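PDB 4F0Q: restriction endonuclease from Mycobacterium sp., which cleaves DNA in a cytosine-methylation-dependent manner as a tetramer, probably combining an N-terminal modification-recognition region with a PD-(D/E)XK-type nuclease domain. Local coordinates for residues 145-148 with 149-153; 136-139 with 140-144; 249-252 with 253-257; 73-77 with 78-82. All coordinates share one frame; numbering follows the deposited sequence.

Contact 1: 145-148 with 149-153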
loop_
_atom_site.group_PDB
_atom_site.type_symbol
_atom_site.label_atom_id
_atom_site.label_comp_id
_atom_site.label_asym_id
_atom_site.label_seq_id
_atom_site.Cartn_x
_atom_site.Cartn_y
_atom_site.Cartn_z
ATOM N N THR A 145 3.307 0.314 32.096
ATOM C CA THR A 145 4.690 0.238 31.636
ATOM C C THR A 145 5.412 -1.013 32.125
ATOM O O THR A 145 6.523 -1.302 31.684
ATOM C CB THR A 145 5.494 1.479 32.059
ATOM O OG1 THR A 145 5.519 1.569 33.489
ATOM C CG2 THR A 145 4.862 2.738 31.486
ATOM N N THR A 146 4.789 -1.744 33.042
ATOM C CA THR A 146 5.363 -2.990 33.542
ATOM C C THR A 146 4.318 -4.097 33.567
ATOM O O THR A 146 3.119 -3.834 33.474
ATOM C CB THR A 146 5.936 -2.830 34.964
ATOM O OG1 THR A 146 4.890 -2.445 35.863
ATOM C CG2 THR A 146 7.036 -1.781 34.990
ATOM N N ARG A 147 4.782 -5.335 33.695
ATOM C CA ARG A 147 3.887 -6.477 33.824
ATOM C C ARG A 147 3.087 -6.364 35.116
ATOM O O ARG A 147 1.929 -6.776 35.184
ATOM C CB ARG A 147 4.685 -7.784 33.811
ATOM C CG ARG A 147 3.828 -9.032 33.919
ATOM C CD ARG A 147 4.665 -10.298 33.900
ATOM N NE ARG A 147 3.829 -11.496 33.873
ATOM C CZ ARG A 147 3.346 -12.095 34.957
ATOM N NH1 ARG A 147 3.614 -11.609 36.162
ATOM N NH2 ARG A 147 2.594 -13.179 34.836
ATOM N N GLU A 148 3.716 -5.790 36.137
ATOM C CA GLU A 148 3.093 -5.633 37.442
ATOM C C GLU A 148 1.893 -4.692 37.378
ATOM O O GLU A 148 0.897 -4.891 38.075
ATOM C CB GLU A 148 4.114 -5.112 38.454
ATOM C CG GLU A 148 3.722 -5.343 39.900
ATOM C CD GLU A 148 3.757 -6.810 40.281
ATOM O OE1 GLU A 148 4.625 -7.541 39.758
ATOM O OE2 GLU A 148 2.913 -7.234 41.098
ATOM N N GLU A 149 1.994 -3.664 36.541
ATOM C CA GLU A 149 0.896 -2.718 36.368
ATOM C C GLU A 149 -0.225 -3.323 35.533
ATOM O O GLU A 149 -1.403 -3.091 35.800
ATOM C CB GLU A 149 1.393 -1.420 35.727
ATOM C CG GLU A 149 2.313 -0.600 36.616
ATOM C CD GLU A 149 2.703 0.724 35.991
ATOM O OE1 GLU A 149 2.319 0.974 34.828
ATOM O OE2 GLU A 149 3.394 1.518 36.664
ATOM N N ARG A 150 0.149 -4.104 34.524
ATOM C CA ARG A 150 -0.824 -4.726 33.633
ATOM C C ARG A 150 -1.600 -5.844 34.325
ATOM O O ARG A 150 -2.691 -6.213 33.890
ATOM C CB ARG A 150 -0.141 -5.246 32.366
ATOM C CG ARG A 150 0.443 -4.145 31.494
ATOM C CD ARG A 150 0.969 -4.687 30.177
ATOM N NE ARG A 150 2.161 -5.511 30.347
ATOM C CZ ARG A 150 3.403 -5.035 30.365
ATOM N NH1 ARG A 150 3.617 -3.733 30.228
ATOM N NH2 ARG A 150 4.429 -5.857 30.523
ATOM N N LEU A 151 -1.032 -6.375 35.403
ATOM C CA LEU A 151 -1.707 -7.388 36.208
ATOM C C LEU A 151 -2.951 -6.810 36.873
ATOM O O LEU A 151 -3.909 -7.529 37.154
ATOM C CB LEU A 151 -0.761 -7.941 37.277
ATOM C CG LEU A 151 0.257 -8.997 36.847
ATOM C CD1 LEU A 151 1.314 -9.192 37.922
ATOM C CD2 LEU A 151 -0.447 -10.308 36.554
ATOM N N LEU A 152 -2.925 -5.503 37.115
ATOM C CA LEU A 152 -4.011 -4.814 37.805
ATOM C C LEU A 152 -5.104 -4.351 36.849
ATOM O O LEU A 152 -6.218 -4.048 37.277
ATOM C CB LEU A 152 -3.463 -3.608 38.569
ATOM C CG LEU A 152 -2.402 -3.898 39.628
ATOM C CD1 LEU A 152 -1.841 -2.600 40.187
ATOM C CD2 LEU A 152 -2.989 -4.752 40.737
ATOM N N ALA A 153 -4.779 -4.295 35.560
ATOM C CA ALA A 153 -5.703 -3.795 34.545
ATOM C C ALA A 153 -7.001 -4.594 34.482
ATOM O O ALA A 153 -6.983 -5.802 34.244
ATOM C CB ALA A 153 -5.028 -3.774 33.180
#
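Thr-146 and Glu-149 meet where the chain enters the short helix 147-150. Arg-150 N donates to Thr-146 O (3.2 Å), and Leu-151 N donates to Arg-147 O (3.0 Å). Thr-146 is the N-cap. Its OG1 accepts from Glu-149 N at 3.2 Å, with an N-H...O angle of 147°. The threonine chi1 of 61° turns this oxygen toward the helix start. Glu-149 answers with an extended side chain that runs back past Thr-146 OG1. Its OE1 accepts from Thr-145 N at 3.0 Å, met from above the carboxylate plane. The glutamate thus bonds back to the N-H of the residue before the N-cap. The same OE1 forms a salt bridge with Arg-140.

Arg-150 bends at chi3 and lays one guanidinium face against the peptide of Thr-146 and Arg-147. Thr-146 O sits 3.2 Å above the Arg-150 guanidinium plane, over its centre. The guanidinium bonds instead through NE to Val-249 O and NH1 to Gly-144 O. Leu-151 CD1 lies 3.8 Å from Arg-147 NH1, and Glu-148 OE2 is salt-bridged to Arg-79.

Thr-145 OG1 bonds to Ser-200 of the second subunit, and Arg-150 NH2 to Asn-425 O of that subunit. Within the chain, Arg-150 and Leu-151 pack on helix 243-251, while Leu-152 and Ala-153 lie against helix 130-142.

Contact 2: 136-139 with 140-144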
loop_
_atom_site.group_PDB
_atom_site.type_symbol
_atom_site.label_atom_id
_atom_site.label_comp_id
_atom_site.label_asym_id
_atom_site.label_seq_id
_atom_site.Cartn_x
_atom_site.Cartn_y
_atom_site.Cartn_z
ATOM N N LEU A 136 -10.653 6.047 31.912
ATOM C CA LEU A 136 -9.320 6.639 32.006
ATOM C C LEU A 136 -8.468 5.888 33.025
ATOM O O LEU A 136 -7.302 5.559 32.762
ATOM C CB LEU A 136 -9.413 8.121 32.378
ATOM C CG LEU A 136 -9.889 9.075 31.278
ATOM C CD1 LEU A 136 -10.192 10.452 31.845
ATOM C CD2 LEU A 136 -8.851 9.171 30.173
ATOM N N GLU A 137 -9.061 5.614 34.185
ATOM C CA GLU A 137 -8.388 4.857 35.235
ATOM C C GLU A 137 -7.988 3.469 34.745
ATOM O O GLU A 137 -6.967 2.923 35.163
ATOM C CB GLU A 137 -9.272 4.750 36.478
ATOM C CG GLU A 137 -9.389 6.045 37.267
ATOM C CD GLU A 137 -10.361 5.941 38.425
ATOM O OE1 GLU A 137 -11.191 5.008 38.426
ATOM O OE2 GLU A 137 -10.294 6.792 39.338
ATOM N N ALA A 138 -8.797 2.905 33.853
ATOM C CA ALA A 138 -8.468 1.629 33.230
ATOM C C ALA A 138 -7.388 1.812 32.170
ATOM O O ALA A 138 -6.494 0.981 32.038
ATOM C CB ALA A 138 -9.707 1.000 32.619
ATOM N N ALA A 139 -7.478 2.910 31.424
ATOM C CA ALA A 139 -6.533 3.205 30.351
ATOM C C ALA A 139 -5.118 3.345 30.893
ATOM O O ALA A 139 -4.147 3.000 30.219
ATOM C CB ALA A 139 -6.943 4.469 29.613
ATOM N N ARG A 140 -5.013 3.856 32.116
ATOM C CA ARG A 140 -3.724 3.954 32.795
ATOM C C ARG A 140 -3.050 2.586 32.936
ATOM O O ARG A 140 -1.826 2.475 32.852
ATOM C CB ARG A 140 -3.906 4.607 34.169
ATOM C CG ARG A 140 -2.689 4.534 35.080
ATOM C CD ARG A 140 -1.490 5.263 34.493
ATOM N NE ARG A 140 -0.325 5.149 35.365
ATOM C CZ ARG A 140 0.570 4.169 35.294
ATOM N NH1 ARG A 140 0.444 3.214 34.383
ATOM N NH2 ARG A 140 1.596 4.146 36.134
ATOM N N LEU A 141 -3.854 1.546 33.133
ATOM C CA LEU A 141 -3.327 0.208 33.389
ATOM C C LEU A 141 -3.262 -0.674 32.141
ATOM O O LEU A 141 -2.467 -1.612 32.079
ATOM C CB LEU A 141 -4.138 -0.484 34.487
ATOM C CG LEU A 141 -4.031 0.143 35.877
ATOM C CD1 LEU A 141 -4.924 -0.587 36.867
ATOM C CD2 LEU A 141 -2.585 0.141 36.352
ATOM N N HIS A 142 -4.096 -0.374 31.152
ATOM C CA HIS A 142 -4.075 -1.105 29.890
ATOM C C HIS A 142 -2.873 -0.683 29.054
ATOM O O HIS A 142 -2.532 -1.327 28.062
ATOM C CB HIS A 142 -5.377 -0.896 29.117
ATOM C CG HIS A 142 -6.517 -1.718 29.629
ATOM N ND1 HIS A 142 -7.103 -2.721 28.888
ATOM C CD2 HIS A 142 -7.174 -1.693 30.813
ATOM C CE1 HIS A 142 -8.076 -3.275 29.590
ATOM N NE2 HIS A 142 -8.139 -2.670 30.762
ATOM N N ALA A 143 -2.241 0.410 29.466
ATOM C CA ALA A 143 -0.987 0.846 28.873
ATOM C C ALA A 143 0.088 0.887 29.952
ATOM O O ALA A 143 0.993 1.720 29.910
ATOM C CB ALA A 143 -1.149 2.206 28.220
ATOM N N GLY A 144 -0.028 -0.018 30.920
ATOM C CA GLY A 144 0.930 -0.114 32.007
ATOM C C GLY A 144 2.338 -0.380 31.510
ATOM O O GLY A 144 2.546 -1.199 30.615
#
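Ala-138 and His-142 sit one turn apart near the end of helix 130-142, and the backbone carries most of this contact. Arg-140 N donates to Leu-136 O at 2.9 Å. Ala-138 O takes two donors, His-142 N at 2.9 Å and Leu-141 N, also at 2.9 Å. The two bonds differ in approach. His-142 N lies nearly along the C=O axis, whereas Leu-141 N comes from above the carbonyl plane, 59° out of it. The next bond, Ala-143 N to Ala-139 O, is weak at 3.3 Å.

The pattern is that of a helix coming to its end. One carbonyl is shared between a donor three residues on and a donor four residues on, and the bonds then weaken. Ala-143 leaves the helical backbone angles, and Gly-144 N makes a last weak bond back to Leu-141 O.

The side-chain contacts are few, and two of them are approaches of carbon to a carbonyl oxygen. The imidazole of His-142 turns its edge to the helix, with CD2 3.0 Å from Ala-138 O. A chi1 of -78° puts CG beside the backbone N, which brings CD2 to the carbonyl of Ala-138. Arg-140 CB lies 3.6 Å from Glu-137 O. The nonpolar touch is Ala-138 CB, 4.1 Å from His-142 CD2.

The polar ends turn to other parts of the protein. His-142 NE2 bonds to Pro-154 O, and Arg-140 NH1 forms a salt bridge with Glu-149. Ala-138 and Ala-139 pack on strand 175-193. Leu-136 and Ala-139 also touch His-189 of the second subunit.

Contact 3: 249-252 with 253-257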
loop_
_atom_site.group_PDB
_atom_site.type_symbol
_atom_site.label_atom_id
_atom_site.label_comp_id
_atom_site.label_asym_id
_atom_site.label_seq_id
_atom_site.Cartn_x
_atom_site.Cartn_y
_atom_site.Cartn_z
ATOM N N VAL A 249 -0.363 -9.418 29.350
ATOM C CA VAL A 249 0.163 -9.055 30.660
ATOM C C VAL A 249 1.687 -9.132 30.655
ATOM O O VAL A 249 2.363 -8.238 31.165
ATOM C CB VAL A 249 -0.416 -9.955 31.776
ATOM C CG1 VAL A 249 0.425 -9.864 33.036
ATOM C CG2 VAL A 249 -1.862 -9.579 32.066
ATOM N N ARG A 250 2.223 -10.189 30.049
ATOM C CA ARG A 250 3.671 -10.361 29.970
ATOM C C ARG A 250 4.351 -9.322 29.074
ATOM O O ARG A 250 5.302 -8.660 29.491
ATOM C CB ARG A 250 4.024 -11.771 29.487
ATOM C CG ARG A 250 5.520 -12.061 29.492
ATOM C CD ARG A 250 5.842 -13.446 28.946
ATOM N NE ARG A 250 5.616 -13.545 27.506
ATOM C CZ ARG A 250 4.586 -14.178 26.950
ATOM N NH1 ARG A 250 3.681 -14.777 27.712
ATOM N NH2 ARG A 250 4.466 -14.216 25.630
ATOM N N GLN A 251 3.856 -9.179 27.848
ATOM C CA GLN A 251 4.527 -8.375 26.827
ATOM C C GLN A 251 4.077 -6.915 26.773
ATOM O O GLN A 251 4.899 -6.012 26.619
ATOM C CB GLN A 251 4.356 -9.022 25.451
ATOM C CG GLN A 251 4.921 -10.428 25.357
ATOM C CD GLN A 251 4.726 -11.046 23.987
ATOM O OE1 GLN A 251 5.149 -12.174 23.736
ATOM N NE2 GLN A 251 4.081 -10.307 23.090
ATOM N N GLY A 252 2.773 -6.684 26.884
ATOM C CA GLY A 252 2.238 -5.336 26.817
ATOM C C GLY A 252 1.671 -5.005 25.451
ATOM O O GLY A 252 0.951 -5.808 24.861
ATOM N N ARG A 253 2.004 -3.821 24.943
ATOM C CA ARG A 253 1.496 -3.369 23.650
ATOM C C ARG A 253 2.026 -4.205 22.490
ATOM O O ARG A 253 1.454 -4.205 21.401
ATOM C CB ARG A 253 1.834 -1.894 23.420
ATOM C CG ARG A 253 1.291 -0.957 24.482
ATOM C CD ARG A 253 1.029 0.422 23.904
ATOM N NE ARG A 253 0.041 0.371 22.829
ATOM C CZ ARG A 253 -1.274 0.415 23.022
ATOM N NH1 ARG A 253 -1.762 0.510 24.252
ATOM N NH2 ARG A 253 -2.101 0.361 21.987
ATOM N N LEU A 254 3.124 -4.915 22.728
ATOM C CA LEU A 254 3.737 -5.751 21.704
ATOM C C LEU A 254 2.868 -6.961 21.371
ATOM O O LEU A 254 2.933 -7.498 20.265
ATOM C CB LEU A 254 5.129 -6.212 22.148
ATOM C CG LEU A 254 6.313 -5.259 21.940
ATOM C CD1 LEU A 254 6.171 -3.975 22.748
ATOM C CD2 LEU A 254 7.616 -5.963 22.286
ATOM N N ALA A 255 2.055 -7.381 22.333
ATOM C CA ALA A 255 1.208 -8.557 22.164
ATOM C C ALA A 255 -0.083 -8.233 21.420
ATOM O O ALA A 255 -0.638 -9.084 20.728
ATOM C CB ALA A 255 0.893 -9.177 23.516
ATOM N N ILE A 256 -0.549 -6.996 21.565
ATOM C CA ILE A 256 -1.818 -6.555 20.981
ATOM C C ILE A 256 -2.013 -6.830 19.474
ATOM O O ILE A 256 -3.087 -7.279 19.071
ATOM C CB ILE A 256 -2.109 -5.067 21.303
ATOM C CG1 ILE A 256 -2.028 -4.828 22.812
ATOM C CG2 ILE A 256 -3.471 -4.654 20.771
ATOM C CD1 ILE A 256 -2.359 -3.412 23.226
ATOM N N PRO A 257 -0.987 -6.574 18.637
ATOM C CA PRO A 257 -1.203 -6.840 17.207
ATOM C C PRO A 257 -1.380 -8.319 16.850
ATOM O O PRO A 257 -1.600 -8.624 15.679
ATOM C CB PRO A 257 0.080 -6.310 16.555
ATOM C CG PRO A 257 0.616 -5.321 17.516
ATOM C CD PRO A 257 0.289 -5.872 18.865
#
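Gln-251 lies over Ala-255, its CB 4.0 Å from Ala-255 CB. The glutamine chain is extended beyond CG, and a chi1 of -60° sets CG beside the backbone N. The end of the side chain then also lies by the alanine methyl.

Gly-252 lies between them in the chain. Its O accepts from Ala-255 N at 3.2 Å, with an N-H...O angle of 153°. The donor stands above the carbonyl plane, 56° out of it. Ala-255 CB lies 3.6 Å from the same Gly-252 O, and Ile-256 CG1 lies 3.7 Å from it. One carbonyl oxygen thus meets a backbone N-H and two aliphatic groups.

This is the exit of helix 243-251. Gly-252 is the first residue to leave the helical angles, and it does so with a positive phi of 100°. At its backbone angles a CB would jam against the carbonyl oxygen of Gln-251, which accounts for the glycine. The chain then coils onward through residues with helical backbone angles but without a regular series of bonds. Ile-256 N makes just a weak bond to Arg-253 O.

Arg-253 bends at chi3, and its guanidinium passes Ile-256. CD1 of that isoleucine sits over one face of the group, toward the rim. Arg-253 NH2 bonds to Glu-185 O.

The second subunit grips the backbone of this turn. Its Asn-425 OD1 accepts from Arg-253 N, and its Arg-313 NH1 donates to Arg-253 O. Leu-254 packs on the same Asn-425 of the second subunit.

Contact 4: 73-77 with 78-82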
loop_
_atom_site.group_PDB
_atom_site.type_symbol
_atom_site.label_atom_id
_atom_site.label_comp_id
_atom_site.label_asym_id
_atom_site.label_seq_id
_atom_site.Cartn_x
_atom_site.Cartn_y
_atom_site.Cartn_z
ATOM N N GLU A 73 -14.044 -1.598 44.260
ATOM C CA GLU A 73 -12.654 -2.029 44.152
ATOM C C GLU A 73 -12.276 -3.068 45.206
ATOM O O GLU A 73 -12.649 -2.950 46.373
ATOM C CB GLU A 73 -11.716 -0.823 44.233
ATOM C CG GLU A 73 -10.294 -1.125 43.810
ATOM C CD GLU A 73 -9.432 0.119 43.724
ATOM O OE1 GLU A 73 -9.865 1.180 44.220
ATOM O OE2 GLU A 73 -8.323 0.035 43.154
ATOM N N VAL A 74 -11.531 -4.086 44.783
ATOM C CA VAL A 74 -11.118 -5.165 45.674
ATOM C C VAL A 74 -9.738 -4.908 46.272
ATOM O O VAL A 74 -8.773 -4.664 45.549
ATOM C CB VAL A 74 -11.092 -6.521 44.940
ATOM C CG1 VAL A 74 -10.549 -7.612 45.851
ATOM C CG2 VAL A 74 -12.481 -6.881 44.439
ATOM N N VAL A 75 -9.653 -4.965 47.598
ATOM C CA VAL A 75 -8.376 -4.827 48.285
ATOM C C VAL A 75 -7.714 -6.193 48.430
ATOM O O VAL A 75 -8.129 -7.012 49.250
ATOM C CB VAL A 75 -8.543 -4.184 49.675
ATOM C CG1 VAL A 75 -7.191 -4.024 50.353
ATOM C CG2 VAL A 75 -9.244 -2.840 49.557
ATOM N N GLY A 76 -6.688 -6.438 47.621
ATOM C CA GLY A 76 -5.977 -7.700 47.661
ATOM C C GLY A 76 -4.843 -7.685 48.665
ATOM O O GLY A 76 -4.566 -6.651 49.274
ATOM N N PRO A 77 -4.182 -8.838 48.848
ATOM C CA PRO A 77 -3.042 -8.959 49.762
ATOM C C PRO A 77 -1.890 -8.080 49.300
ATOM O O PRO A 77 -1.275 -7.383 50.107
ATOM C CB PRO A 77 -2.646 -10.436 49.636
ATOM C CG PRO A 77 -3.851 -11.119 49.077
ATOM C CD PRO A 77 -4.494 -10.113 48.182
ATOM N N ASP A 78 -1.611 -8.119 48.002
ATOM C CA ASP A 78 -0.529 -7.337 47.418
ATOM C C ASP A 78 -0.904 -5.865 47.301
ATOM O O ASP A 78 -0.163 -4.989 47.748
ATOM C CB ASP A 78 -0.138 -7.904 46.049
ATOM C CG ASP A 78 -1.333 -8.104 45.135
ATOM O OD1 ASP A 78 -2.468 -8.211 45.648
ATOM O OD2 ASP A 78 -1.138 -8.157 43.902
ATOM N N ARG A 79 -2.061 -5.603 46.700
ATOM C CA ARG A 79 -2.542 -4.243 46.506
ATOM C C ARG A 79 -4.009 -4.242 46.094
ATOM O O ARG A 79 -4.583 -5.291 45.801
ATOM C CB ARG A 79 -1.703 -3.521 45.449
ATOM C CG ARG A 79 -1.596 -4.253 44.120
ATOM C CD ARG A 79 -0.141 -4.501 43.759
ATOM N NE ARG A 79 0.063 -4.614 42.317
ATOM C CZ ARG A 79 0.234 -5.761 41.669
ATOM N NH1 ARG A 79 0.229 -6.909 42.332
ATOM N NH2 ARG A 79 0.414 -5.760 40.354
ATOM N N SER A 80 -4.607 -3.057 46.074
ATOM C CA SER A 80 -5.996 -2.908 45.661
ATOM C C SER A 80 -6.095 -2.969 44.140
ATOM O O SER A 80 -5.152 -2.602 43.438
ATOM C CB SER A 80 -6.562 -1.585 46.181
ATOM O OG SER A 80 -7.949 -1.485 45.912
ATOM N N ARG A 81 -7.231 -3.434 43.633
ATOM C CA ARG A 81 -7.398 -3.603 42.193
ATOM C C ARG A 81 -8.859 -3.561 41.749
ATOM O O ARG A 81 -9.758 -3.977 42.480
ATOM C CB ARG A 81 -6.768 -4.923 41.738
ATOM C CG ARG A 81 -7.506 -6.159 42.233
ATOM C CD ARG A 81 -6.932 -7.434 41.646
ATOM N NE ARG A 81 -7.681 -8.611 42.074
ATOM C CZ ARG A 81 -7.440 -9.283 43.195
ATOM N NH1 ARG A 81 -6.466 -8.893 44.007
ATOM N NH2 ARG A 81 -8.172 -10.344 43.506
ATOM N N ARG A 82 -9.083 -3.057 40.540
ATOM C CA ARG A 82 -10.403 -3.088 39.927
ATOM C C ARG A 82 -10.574 -4.416 39.194
ATOM O O ARG A 82 -9.803 -4.738 38.288
ATOM C CB ARG A 82 -10.568 -1.921 38.953
ATOM C CG ARG A 82 -12.002 -1.667 38.518
ATOM C CD ARG A 82 -12.790 -0.942 39.599
ATOM N NE ARG A 82 -12.201 0.356 39.921
ATOM C CZ ARG A 82 -12.763 1.253 40.724
ATOM N NH1 ARG A 82 -13.936 0.998 41.288
ATOM N NH2 ARG A 82 -12.155 2.408 40.962
#
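A small two-stranded beta hairpin is formed by strands 74-75 and 80-81. Val-74 and Arg-81 are its hydrogen-bonded antiparallel pair. Val-74 N donates to Arg-81 O at 2.9 Å, and Arg-81 N returns to Val-74 O at 2.7 Å. Val-75 and Ser-80 form the non-hydrogen-bonded pair next to it. Gly-76 N donates to Arg-79 O at 3.0 Å and closes the turn. Ser-80 OG adds a weak bond to Val-74 O.

Glu-73 is extended, with CG anti to its N (chi1 -166°), and reaches across the hairpin. Its CG lies 3.2 Å from Arg-81 O. The two side chains of Glu-73 and Arg-82 cross at about a right angle, with Glu-73 CB over one guanidinium face. Glu-73 OE1 stays 4.2 Å from Arg-82 NH2, well out of the guanidinium plane.

On the face away from Val-75 and Ser-80, Val-74 CG1 sits over one face of the Arg-81 guanidinium. That group bonds to the carbonyls of Arg-227 and Leu-232. The three backbone bonds do most to hold the hairpin together. The attraction between Glu-73 and Arg-82 is probably only electrostatic, while Arg-81 ties the hairpin to the end of helix 222-227 and the loop that follows.

Contact 1 touches the other three. Its centre is about 9 Å from that of contact 2, 11 Å from contact 3 and 13 Å from contact 4. Contact 2 ends the helix just before it in the chain, and the join is closed by Arg-150 NH1 to Gly-144 O at 2.8 Å. Contact 3 is reached by Arg-150 NE to Val-249 O at 2.9 Å. Contact 4 is reached through Glu-148 OE2 and Arg-79 NH1, 3.0 Å apart. Contacts 3 and 4 do not touch. Contacts 1 to 3 meet the second subunit; contact 4 does not. The magnesium ion, at Asp-334, Gln-355 and Ala-356, belongs to the nuclease part, and no contact contributes to its site.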